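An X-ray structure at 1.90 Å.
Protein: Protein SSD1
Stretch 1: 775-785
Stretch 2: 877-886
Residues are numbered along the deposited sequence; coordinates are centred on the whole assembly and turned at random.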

ATOM      1  N   ASN A 775     -25.199  21.035   0.479  1.00 85.14           N
ATOM      2  CA  ASN A 775     -24.232  21.563   1.428  1.00 82.11           C
ATOM      3  C   ASN A 775     -23.343  20.489   2.039  1.00 77.12           C
ATOM      4  O   ASN A 775     -22.447  20.821   2.818  1.00 72.36           O
ATOM      5  CB  ASN A 775     -24.967  22.294   2.561  1.00 84.72           C
ATOM      6  CG  ASN A 775     -25.630  23.575   2.102  1.00 90.88           C
ATOM      7  OD1 ASN A 775     -25.679  23.869   0.908  1.00 93.93           O
ATOM      8  ND2 ASN A 775     -26.161  24.338   3.050  1.00 92.25           N
ATOM      9  N   ARG A 776     -23.543  19.216   1.686  1.00 82.33           N
ATOM     10  CA  ARG A 776     -22.723  18.129   2.221  1.00 82.55           C
ATOM     11  C   ARG A 776     -22.759  18.135   3.753  1.00 76.09           C
ATOM     12  O   ARG A 776     -21.732  18.210   4.429  1.00 78.10           O
ATOM     13  CB  ARG A 776     -21.286  18.236   1.696  1.00 87.83           C
ATOM     14  CG  ARG A 776     -21.176  18.396   0.180  1.00 91.77           C
ATOM     15  CD  ARG A 776     -21.293  17.056  -0.546  1.00 93.70           C
ATOM     16  NE  ARG A 776     -20.245  16.129  -0.115  1.00 93.94           N
ATOM     17  CZ  ARG A 776     -20.235  14.821  -0.353  1.00 94.53           C
ATOM     18  NH1 ARG A 776     -21.228  14.246  -1.020  1.00 95.25           N
ATOM     19  NH2 ARG A 776     -19.222  14.083   0.082  1.00 94.15           N
ATOM     20  N   VAL A 777     -23.971  18.030   4.292  1.00 66.97           N
ATOM     21  CA  VAL A 777     -24.191  18.076   5.734  1.00 59.71           C
ATOM     22  C   VAL A 777     -25.157  16.964   6.108  1.00 54.37           C
ATOM     23  O   VAL A 777     -26.246  16.855   5.533  1.00 53.80           O
ATOM     24  CB  VAL A 777     -24.742  19.438   6.199  1.00 60.71           C
ATOM     25  CG1 VAL A 777     -25.222  19.354   7.641  1.00 60.86           C
ATOM     26  CG2 VAL A 777     -23.677  20.511   6.063  1.00 61.49           C
ATOM     27  N   LEU A 778     -24.760  16.144   7.074  1.00 50.46           N
ATOM     28  CA  LEU A 778     -25.580  15.061   7.590  1.00 49.74           C
ATOM     29  C   LEU A 778     -26.007  15.415   9.006  1.00 49.93           C
ATOM     30  O   LEU A 778     -25.162  15.718   9.855  1.00 47.39           O
ATOM     31  CB  LEU A 778     -24.802  13.744   7.563  1.00 48.08           C
ATOM     32  CG  LEU A 778     -25.399  12.540   8.284  1.00 47.94           C
ATOM     33  CD1 LEU A 778     -26.610  12.029   7.536  1.00 48.27           C
ATOM     34  CD2 LEU A 778     -24.345  11.450   8.414  1.00 47.46           C
ATOM     35  N   GLU A 779     -27.309  15.398   9.253  1.00 56.05           N
ATOM     36  CA  GLU A 779     -27.855  15.717  10.567  1.00 59.30           C
ATOM     37  C   GLU A 779     -28.336  14.424  11.210  1.00 57.33           C
ATOM     38  O   GLU A 779     -29.296  13.804  10.736  1.00 60.67           O
ATOM     39  CB  GLU A 779     -28.972  16.752  10.463  1.00 64.82           C
ATOM     40  CG  GLU A 779     -28.470  18.117  10.016  1.00 68.65           C
ATOM     41  CD  GLU A 779     -29.510  19.212  10.155  1.00 72.77           C
ATOM     42  OE1 GLU A 779     -30.690  18.888  10.417  1.00 73.71           O
ATOM     43  OE2 GLU A 779     -29.142  20.398  10.008  1.00 75.08           O
ATOM     44  N   LEU A 780     -27.655  14.016  12.275  1.00 49.19           N
ATOM     45  CA  LEU A 780     -28.030  12.836  13.038  1.00 44.19           C
ATOM     46  C   LEU A 780     -29.047  13.235  14.101  1.00 43.21           C
ATOM     47  O   LEU A 780     -28.821  14.189  14.852  1.00 42.63           O
ATOM     48  CB  LEU A 780     -26.798  12.205  13.688  1.00 41.41           C
ATOM     49  CG  LEU A 780     -25.607  11.878  12.780  1.00 40.25           C
ATOM     50  CD1 LEU A 780     -24.432  11.352  13.600  1.00 39.39           C
ATOM     51  CD2 LEU A 780     -25.988  10.871  11.710  1.00 39.31           C
ATOM     52  N   HIS A 781     -30.159  12.508  14.165  1.00 44.76           N
ATOM     53  CA  HIS A 781     -31.160  12.705  15.215  1.00 45.55           C
ATOM     54  C   HIS A 781     -30.952  11.592  16.234  1.00 45.07           C
ATOM     55  O   HIS A 781     -31.353  10.446  16.014  1.00 46.32           O
ATOM     56  CB  HIS A 781     -32.571  12.708  14.640  1.00 46.93           C
ATOM     57  CG  HIS A 781     -32.854  13.886  13.759  1.00 48.58           C
ATOM     58  ND1 HIS A 781     -34.062  14.548  13.761  1.00 50.13           N
ATOM     59  CD2 HIS A 781     -32.081  14.516  12.843  1.00 48.76           C
ATOM     60  CE1 HIS A 781     -34.021  15.537  12.886  1.00 51.10           C
ATOM     61  NE2 HIS A 781     -32.830  15.539  12.315  1.00 50.03           N
ATOM     62  N   TRP A 782     -30.315  11.933  17.348  1.00 42.79           N
ATOM     63  CA  TRP A 782     -29.905  10.934  18.316  1.00 42.35           C
ATOM     64  C   TRP A 782     -31.045  10.541  19.246  1.00 42.95           C
ATOM     65  O   TRP A 782     -31.947  11.334  19.538  1.00 44.31           O
ATOM     66  CB  TRP A 782     -28.748  11.454  19.165  1.00 42.17           C
ATOM     67  CG  TRP A 782     -27.434  11.541  18.455  1.00 40.54           C
ATOM     68  CD1 TRP A 782     -26.936  12.611  17.761  1.00 39.72           C
ATOM     69  CD2 TRP A 782     -26.443  10.516  18.376  1.00 38.75           C
ATOM     70  NE1 TRP A 782     -25.693  12.311  17.264  1.00 38.65           N
ATOM     71  CE2 TRP A 782     -25.369  11.028  17.625  1.00 38.53           C
ATOM     72  CE3 TRP A 782     -26.359   9.212  18.871  1.00 37.99           C
ATOM     73  CZ2 TRP A 782     -24.228  10.282  17.355  1.00 38.39           C
ATOM     74  CZ3 TRP A 782     -25.227   8.476  18.604  1.00 37.06           C
ATOM     75  CH2 TRP A 782     -24.177   9.010  17.853  1.00 37.65           C
ATOM     76  N   GLN A 783     -30.974   9.309  19.736  1.00 42.57           N
ATOM     77  CA  GLN A 783     -31.780   8.903  20.877  1.00 45.67           C
ATOM     78  C   GLN A 783     -31.149   9.476  22.139  1.00 45.31           C
ATOM     79  O   GLN A 783     -30.019   9.103  22.474  1.00 42.82           O
ATOM     80  CB  GLN A 783     -31.845   7.387  20.990  1.00 47.81           C
ATOM     81  CG  GLN A 783     -32.414   6.672  19.791  1.00 50.04           C
ATOM     82  CD  GLN A 783     -32.344   5.168  19.953  1.00 52.19           C
ATOM     83  OE1 GLN A 783     -32.323   4.654  21.075  1.00 54.27           O
ATOM     84  NE2 GLN A 783     -32.272   4.453  18.835  1.00 51.74           N
ATOM     85  N   PRO A 784     -31.818  10.378  22.855  1.00 47.86           N
ATOM     86  CA  PRO A 784     -31.178  10.985  24.028  1.00 49.27           C
ATOM     87  C   PRO A 784     -30.831   9.934  25.072  1.00 50.94           C
ATOM     88  O   PRO A 784     -31.586   8.987  25.303  1.00 51.93           O
ATOM     89  CB  PRO A 784     -32.233  11.975  24.540  1.00 50.37           C
ATOM     90  CG  PRO A 784     -33.530  11.457  24.021  1.00 50.76           C
ATOM     91  CD  PRO A 784     -33.208  10.843  22.685  1.00 49.41           C
ATOM     92  N   GLY A 785     -29.657  10.094  25.679  1.00 52.32           N
ATOM     93  CA  GLY A 785     -29.250   9.280  26.804  1.00 53.59           C
ATOM     94  C   GLY A 785     -28.713   7.904  26.475  1.00 53.51           C
ATOM     95  O   GLY A 785     -28.335   7.175  27.401  1.00 56.40           O
ATOM     96  N   ASP A 877     -38.410  17.793  20.331  1.00 88.50           N
ATOM     97  CA  ASP A 877     -37.937  16.460  20.690  1.00 81.85           C
ATOM     98  C   ASP A 877     -36.845  15.931  19.764  1.00 72.52           C
ATOM     99  O   ASP A 877     -36.454  14.767  19.894  1.00 68.39           O
ATOM    100  CB  ASP A 877     -39.112  15.477  20.732  1.00 87.11           C
ATOM    101  CG  ASP A 877     -40.046  15.741  21.895  1.00 94.54           C
ATOM    102  OD1 ASP A 877     -39.544  15.893  23.028  1.00 96.43           O
ATOM    103  OD2 ASP A 877     -41.276  15.798  21.682  1.00 98.00           O
ATOM    104  N   ASN A 878     -36.341  16.749  18.844  1.00 70.41           N
ATOM    105  CA  ASN A 878     -35.221  16.357  17.994  1.00 66.62           C
ATOM    106  C   ASN A 878     -33.897  16.747  18.643  1.00 60.67           C
ATOM    107  O   ASN A 878     -33.689  17.911  19.000  1.00 59.97           O
ATOM    108  CB  ASN A 878     -35.344  16.980  16.603  1.00 69.84           C
ATOM    109  CG  ASN A 878     -36.390  16.287  15.749  1.00 72.64           C
ATOM    110  OD1 ASN A 878     -36.514  15.062  15.783  1.00 72.98           O
ATOM    111  ND2 ASN A 878     -37.137  17.063  14.971  1.00 74.57           N
ATOM    112  N   TYR A 879     -33.009  15.767  18.797  1.00 56.11           N
ATOM    113  CA  TYR A 879     -31.677  15.964  19.375  1.00 52.90           C
ATOM    114  C   TYR A 879     -30.668  15.808  18.237  1.00 51.06           C
ATOM    115  O   TYR A 879     -30.223  14.704  17.921  1.00 50.15           O
ATOM    116  CB  TYR A 879     -31.444  14.970  20.510  1.00 50.43           C
ATOM    117  CG  TYR A 879     -32.449  15.137  21.630  1.00 50.50           C
ATOM    118  CD1 TYR A 879     -33.689  14.518  21.570  1.00 51.15           C
ATOM    119  CD2 TYR A 879     -32.170  15.936  22.732  1.00 50.53           C
ATOM    120  CE1 TYR A 879     -34.621  14.676  22.583  1.00 53.03           C
ATOM    121  CE2 TYR A 879     -33.099  16.100  23.755  1.00 52.34           C
ATOM    122  CZ  TYR A 879     -34.321  15.468  23.672  1.00 53.61           C
ATOM    123  OH  TYR A 879     -35.249  15.624  24.677  1.00 55.75           O
ATOM    124  N   ILE A 880     -30.291  16.939  17.643  1.00 49.83           N
ATOM    125  CA  ILE A 880     -29.634  16.972  16.342  1.00 48.51           C
ATOM    126  C   ILE A 880     -28.148  17.247  16.507  1.00 46.78           C
ATOM    127  O   ILE A 880     -27.753  18.175  17.223  1.00 46.15           O
ATOM    128  CB  ILE A 880     -30.278  18.037  15.432  1.00 50.90           C
ATOM    129  CG1 ILE A 880     -31.770  17.751  15.260  1.00 52.43           C
ATOM    130  CG2 ILE A 880     -29.551  18.102  14.096  1.00 51.40           C
ATOM    131  CD1 ILE A 880     -32.497  18.763  14.397  1.00 54.69           C
ATOM    132  N   GLN A 881     -27.325  16.448  15.826  1.00 46.32           N
ATOM    133  CA  GLN A 881     -25.899  16.708  15.672  1.00 46.37           C
ATOM    134  C   GLN A 881     -25.604  16.914  14.192  1.00 47.71           C
ATOM    135  O   GLN A 881     -26.033  16.110  13.356  1.00 45.75           O
ATOM    136  CB  GLN A 881     -25.047  15.557  16.217  1.00 44.22           C
ATOM    137  CG  GLN A 881     -23.546  15.812  16.110  1.00 43.52           C
ATOM    138  CD  GLN A 881     -22.712  14.613  16.519  1.00 41.18           C
ATOM    139  OE1 GLN A 881     -23.241  13.528  16.760  1.00 39.49           O
ATOM    140  NE2 GLN A 881     -21.397  14.803  16.592  1.00 40.57           N
ATOM    141  N   GLU A 882     -24.880  17.985  13.871  1.00 52.12           N
ATOM    142  CA  GLU A 882     -24.482  18.267  12.499  1.00 54.57           C
ATOM    143  C   GLU A 882     -23.107  17.669  12.224  1.00 51.06           C
ATOM    144  O   GLU A 882     -22.169  17.865  13.004  1.00 50.77           O
ATOM    145  CB  GLU A 882     -24.448  19.772  12.232  1.00 59.43           C
ATOM    146  CG  GLU A 882     -25.694  20.521  12.653  1.00 63.36           C
ATOM    147  CD  GLU A 882     -25.647  21.984  12.249  1.00 67.20           C
ATOM    148  OE1 GLU A 882     -24.543  22.478  11.925  1.00 68.37           O
ATOM    149  OE2 GLU A 882     -26.713  22.637  12.258  1.00 69.26           O
ATOM    150  N   ILE A 883     -22.997  16.939  11.118  1.00 48.30           N
ATOM    151  CA  ILE A 883     -21.737  16.367  10.656  1.00 45.96           C
ATOM    152  C   ILE A 883     -21.328  17.114   9.391  1.00 47.45           C
ATOM    153  O   ILE A 883     -22.027  17.052   8.371  1.00 48.28           O
ATOM    154  CB  ILE A 883     -21.863  14.857  10.395  1.00 44.40           C
ATOM    155  CG1 ILE A 883     -22.508  14.138  11.588  1.00 44.00           C
ATOM    156  CG2 ILE A 883     -20.501  14.253  10.097  1.00 43.54           C
ATOM    157  CD1 ILE A 883     -21.683  14.176  12.857  1.00 43.72           C
ATOM    158  N   HIS A 884     -20.197  17.815   9.458  1.00 47.57           N
ATOM    159  CA  HIS A 884     -19.673  18.595   8.348  1.00 48.80           C
ATOM    160  C   HIS A 884     -18.332  18.031   7.903  1.00 47.18           C
ATOM    161  O   HIS A 884     -17.553  17.528   8.716  1.00 46.28           O
ATOM    162  CB  HIS A 884     -19.463  20.070   8.729  1.00 51.12           C
ATOM    163  CG  HIS A 884     -20.716  20.799   9.090  1.00 53.57           C
ATOM    164  ND1 HIS A 884     -21.374  21.628   8.207  1.00 55.21           N
ATOM    165  CD2 HIS A 884     -21.422  20.843  10.244  1.00 54.19           C
ATOM    166  CE1 HIS A 884     -22.438  22.141   8.799  1.00 56.57           C
ATOM    167  NE2 HIS A 884     -22.491  21.681  10.035  1.00 55.66           N
ATOM    168  N   GLU A 885     -18.046  18.149   6.611  1.00 47.83           N
ATOM    169  CA  GLU A 885     -16.748  17.719   6.112  1.00 46.17           C
ATOM    170  C   GLU A 885     -15.649  18.588   6.714  1.00 43.65           C
ATOM    171  O   GLU A 885     -15.794  19.807   6.836  1.00 44.38           O
ATOM    172  CB  GLU A 885     -16.728  17.775   4.583  1.00 49.31           C
ATOM    173  CG  GLU A 885     -17.607  16.701   3.953  1.00 52.64           C
ATOM    174  CD  GLU A 885     -17.695  16.783   2.440  1.00 56.26           C
ATOM    175  OE1 GLU A 885     -17.470  17.876   1.876  1.00 58.08           O
ATOM    176  OE2 GLU A 885     -18.004  15.743   1.819  1.00 56.87           O
ATOM    177  N   LEU A 886     -14.564  17.939   7.135  1.00 40.76           N
ATOM    178  CA  LEU A 886     -13.387  18.562   7.740  1.00 42.66           C
ATOM    179  C   LEU A 886     -13.642  19.075   9.152  1.00 44.79           C
ATOM    180  O   LEU A 886     -12.775  19.754   9.718  1.00 45.56           O
ATOM    181  CB  LEU A 886     -12.826  19.699   6.874  1.00 43.70           C
ATOM    182  CG  LEU A 886     -12.352  19.261   5.484  1.00 44.27           C
ATOM    183  CD1 LEU A 886     -11.634  20.393   4.757  1.00 47.12           C
ATOM    184  CD2 LEU A 886     -11.444  18.035   5.573  1.00 41.72           C
TER
HETATM  185  O   HOH W   1     -33.572  12.855  18.090  1.00 43.31           O

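The two stretches pair as antiparallel strands, burying 856 Å² between them. Arg776 precedes the strand and reaches across to Glu885 in a salt bridge. Its NH2 lies 2.7 Å from Glu885 OE2, and its NE donates to the same oxygen, NE to OE2 3.0 Å. The carboxylate oxygen sits near the guanidinium plane, where the N-H groups point. The long side chain spans the gap, and its charge is matched by Glu885.

Val777 packs against His884. Its CG1 lies over one face of the imidazole, and its CG2 comes within 3.3 Å of His884 ND1. The branched side chain serves both contacts and needs no polar partner. The other ring nitrogen, His884 NE2, donates to Glu882 OE1 at 2.9 Å, which ties the ring to a residue of the same stretch.

Leu778 forms a hydrogen-bonded pair with Ile883. Leu778 N donates to Ile883 O at 3.2 Å, and Ile883 N donates to Leu778 O at 2.8 Å. Both side chains are buried on the same face of the sheet, with Leu778 CB 4.2 Å from Ile883 CB.

Glu779 lies on the other face, opposite Glu882. Two like charges come close here, Glu779 OE2 to Glu882 OE2 4.0 Å. Both carboxylate oxygens of the buried Glu779 are hydrogen-bonded elsewhere in the structure.

Leu780 returns to the face of Leu778. Its N donates to Gln881 O at 2.9 Å, and Gln881 N donates to Leu780 O at 2.9 Å. The apolar side chain extends the buried patch, with Leu780 CD1 3.9 Å from Ile883 CG1.

His781 shares its face with Ile880. Ile880 CG1 lies over the imidazole, 3.9 Å from the ring centroid, in a CH-pi contact. At the ring edge, His781 ND1 makes a weak hydrogen bond to Asn878 OD1 at 3.2 Å.

Trp782 closes the ladder. Its N donates to Tyr879 O at 2.8 Å. Its indole NE1 donates to Gln881 OE1 at 2.8 Å, near the ring plane. The extended Gln881 side chain, t at chi1 and chi2, carries its amide oxygen to the indole. A water bridges the backbones, donating to Trp782 O at 2.7 Å and accepting from Tyr879 N at 3.0 Å.

Gln783 points away. Pro784 points toward the other stretch and sets CB and CG over one face of the Tyr879 ring, with Pro784 CB 4.0 Å from the ring centroid. The broad tyrosine ring offers the proline a flat face; no residue here is more covered by the other stretch. Gly785 makes no contact.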